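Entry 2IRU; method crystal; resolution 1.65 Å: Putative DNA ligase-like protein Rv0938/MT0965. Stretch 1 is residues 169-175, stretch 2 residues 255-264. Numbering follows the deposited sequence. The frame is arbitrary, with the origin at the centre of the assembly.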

# COMPACT_ATOMS: atom_id res chain seq x y z
N VAL A 169 16.17 -7.23 3.78
CA VAL A 169 15.53 -8.04 2.75
C VAL A 169 14.43 -7.18 2.12
O VAL A 169 13.76 -6.45 2.81
CB VAL A 169 14.92 -9.34 3.37
CG1 VAL A 169 14.11 -10.15 2.35
CG2 VAL A 169 16.03 -10.23 4.02
N THR A 170 14.26 -7.30 0.80
CA THR A 170 13.32 -6.46 0.07
C THR A 170 12.24 -7.29 -0.63
O THR A 170 12.55 -8.34 -1.22
CB THR A 170 14.11 -5.60 -0.94
OG1 THR A 170 15.19 -4.96 -0.25
CG2 THR A 170 13.24 -4.53 -1.59
N PHE A 171 11.01 -6.78 -0.59
CA PHE A 171 9.86 -7.47 -1.17
C PHE A 171 9.24 -6.60 -2.26
O PHE A 171 8.85 -5.44 -1.99
CB PHE A 171 8.78 -7.74 -0.09
CG PHE A 171 9.28 -8.58 1.05
CD1 PHE A 171 9.11 -9.97 1.03
CD2 PHE A 171 9.94 -7.99 2.14
CE1 PHE A 171 9.57 -10.77 2.08
CE2 PHE A 171 10.40 -8.79 3.20
CZ PHE A 171 10.23 -10.17 3.18
N PRO A 172 9.06 -7.16 -3.46
CA PRO A 172 8.39 -6.33 -4.46
C PRO A 172 6.88 -6.48 -4.50
O PRO A 172 6.34 -7.55 -4.25
CB PRO A 172 8.98 -6.83 -5.79
CG PRO A 172 9.42 -8.26 -5.53
CD PRO A 172 9.48 -8.47 -4.01
N VAL A 173 6.22 -5.38 -4.82
CA VAL A 173 4.77 -5.35 -4.91
C VAL A 173 4.40 -4.48 -6.10
O VAL A 173 4.66 -3.26 -6.09
CB VAL A 173 4.11 -4.75 -3.63
CG1 VAL A 173 2.60 -4.74 -3.81
CG2 VAL A 173 4.49 -5.55 -2.39
N THR A 174 3.85 -5.08 -7.16
CA THR A 174 3.44 -4.27 -8.31
C THR A 174 2.23 -3.45 -7.82
O THR A 174 1.35 -4.01 -7.17
CB THR A 174 3.16 -5.08 -9.58
OG1 THR A 174 2.36 -6.24 -9.31
CG2 THR A 174 4.52 -5.53 -10.21
N SER A 175 2.23 -2.17 -8.10
CA SER A 175 1.26 -1.24 -7.47
C SER A 175 -0.17 -1.38 -7.95
O SER A 175 -1.07 -0.83 -7.29
CB SER A 175 1.68 0.22 -7.71
OG SER A 175 1.46 0.58 -9.05
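Stretch 2, residues 255-264: AAPRTWAELD

The most distinctive feature of this contact is a proline packed against a tryptophan whose indole nitrogen extends the pairing of the two backbones. Pro172 places CD over one face of Trp260, 4.0 Å from the centroid of the five-membered ring and 25° off its normal, in a CH-pi contact. At the edge of the same ring, Trp260 NE1 donates to Thr170 O at 2.9 Å, so the indole has a polar partner at its edge, near the ring plane, and the pyrrolidine CD over one face. Trp260 reaches this position with chi1 at -77° (m) and chi2 at 102°; its CA-to-CB bond points sideways, but the end of the side chain comes nearer to stretch 1.

Stretch 2 begins as an extended segment running antiparallel to the strand of residues 171-174. Thr174 and Ala256 form the hydrogen-bonded pair, with their CA atoms 5.3 Å apart: Thr174 N donates to Ala256 O at 3.0 Å, and Ala256 N donates to Thr174 O at 2.8 Å. Next comes the non-hydrogen-bonded pair of Val173 and Pro257, whose CA atoms lie 4.2 Å apart. Here the narrow spacing brings CA-H groups to carbonyls, with Val173 CA 3.4 Å from Ala256 O and Pro257 CA 3.6 Å from Pro172 O. Pro257 has no amide hydrogen to give, but in this pair none is required of it. The ladder resumes one residue later, where Arg258 N donates to Pro172 O at 3.0 Å with a nearly straight angle of 167°. A water also donates to Pro172 O (3.0 Å) and to Arg258 O (2.6 Å), bridging the backbones where they begin to part.

Side chains follow the alternation of the strands. Val173 and Pro257 share one face of the sheet, and Val173 CG1 also approaches Ala255 CB at 4.3 Å. Thr174 and Ala256 share the other face; there Arg258 NH1 donates to Thr174 OG1 at 2.9 Å, near the guanidinium plane. The arginine side chain, with chi1 to chi3 all m, is also joined to its own stretch by a salt bridge between Arg258 NE and Glu262 OE1 at 3.3 Å, whose hydrogen bond is weak.

Beyond Arg258 the chain turns into a weakly bonded helix at about residues 260-263. Thr259 caps its N terminus, its OG1 accepting from Glu262 N at 3.0 Å. From this helix Leu263 points toward stretch 1, and its CD1 meets Pro172 CB at 4.0 Å. The contact as a whole buries 560 Å², both sides summed.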

# COMPACT_ATOMS: atom_id res chain seq x y z
N ALA A 255 -2.59 -4.00 -5.68
CA ALA A 255 -1.21 -3.85 -5.22
C ALA A 255 -0.71 -5.26 -4.84
O ALA A 255 -0.89 -5.73 -3.68
CB ALA A 255 -1.21 -2.86 -4.05
N ALA A 256 -0.13 -5.97 -5.81
CA ALA A 256 0.06 -7.44 -5.69
C ALA A 256 1.51 -7.81 -5.35
O ALA A 256 2.41 -7.47 -6.13
CB ALA A 256 -0.35 -8.17 -6.99
N PRO A 257 1.73 -8.54 -4.22
CA PRO A 257 3.09 -9.05 -3.99
C PRO A 257 3.54 -9.99 -5.09
O PRO A 257 2.74 -10.81 -5.62
CB PRO A 257 2.98 -9.82 -2.66
CG PRO A 257 1.83 -9.21 -1.95
CD PRO A 257 0.83 -8.86 -3.09
N ARG A 258 4.83 -9.87 -5.43
CA ARG A 258 5.45 -10.69 -6.48
C ARG A 258 6.72 -11.34 -5.95
O ARG A 258 7.26 -10.92 -4.91
CB ARG A 258 5.80 -9.84 -7.72
CG ARG A 258 4.67 -8.91 -8.22
CD ARG A 258 3.38 -9.67 -8.58
NE ARG A 258 3.44 -10.32 -9.89
CZ ARG A 258 3.13 -9.74 -11.05
NH1 ARG A 258 2.75 -8.46 -11.10
NH2 ARG A 258 3.18 -10.44 -12.18
N THR A 259 7.16 -12.38 -6.65
CA THR A 259 8.53 -12.90 -6.47
C THR A 259 9.53 -12.11 -7.32
O THR A 259 9.18 -11.50 -8.36
CB THR A 259 8.62 -14.39 -6.84
OG1 THR A 259 8.48 -14.52 -8.25
CG2 THR A 259 7.53 -15.22 -6.15
N TRP A 260 10.80 -12.17 -6.92
CA TRP A 260 11.85 -11.52 -7.71
C TRP A 260 11.92 -12.13 -9.13
O TRP A 260 12.06 -11.40 -10.11
CB TRP A 260 13.18 -11.58 -6.95
CG TRP A 260 13.19 -10.52 -5.86
CD1 TRP A 260 12.97 -10.72 -4.52
CD2 TRP A 260 13.35 -9.11 -6.04
NE1 TRP A 260 13.02 -9.51 -3.84
CE2 TRP A 260 13.25 -8.51 -4.75
CE3 TRP A 260 13.60 -8.29 -7.15
CZ2 TRP A 260 13.40 -7.12 -4.55
CZ3 TRP A 260 13.73 -6.90 -6.95
CH2 TRP A 260 13.61 -6.34 -5.66
N ALA A 261 11.71 -13.44 -9.24
CA ALA A 261 11.75 -14.11 -10.54
C ALA A 261 10.62 -13.63 -11.44
O ALA A 261 10.80 -13.51 -12.66
CB ALA A 261 11.75 -15.64 -10.40
N GLU A 262 9.48 -13.30 -10.84
CA GLU A 262 8.39 -12.73 -11.61
C GLU A 262 8.77 -11.41 -12.29
O GLU A 262 8.32 -11.13 -13.39
CB GLU A 262 7.14 -12.57 -10.72
CG GLU A 262 6.34 -13.89 -10.67
CD GLU A 262 5.31 -13.96 -9.57
OE1 GLU A 262 5.16 -12.97 -8.81
OE2 GLU A 262 4.66 -15.04 -9.46
N LEU A 263 9.60 -10.60 -11.63
CA LEU A 263 10.02 -9.32 -12.20
C LEU A 263 10.89 -9.48 -13.44
O LEU A 263 10.97 -8.55 -14.24
CB LEU A 263 10.74 -8.45 -11.17
CG LEU A 263 9.92 -7.88 -10.03
CD1 LEU A 263 10.64 -6.69 -9.40
CD2 LEU A 263 8.50 -7.49 -10.47
N ASP A 264 11.51 -10.65 -13.59
CA ASP A 264 12.38 -10.97 -14.74
C ASP A 264 11.61 -11.26 -16.03
O ASP A 264 12.21 -11.49 -17.08
CB ASP A 264 13.28 -12.18 -14.45
CG ASP A 264 13.92 -12.13 -13.08
OD1 ASP A 264 13.29 -11.61 -12.14
OD2 ASP A 264 15.04 -12.66 -12.92
O HOH W 1 6.84 -9.90 -2.51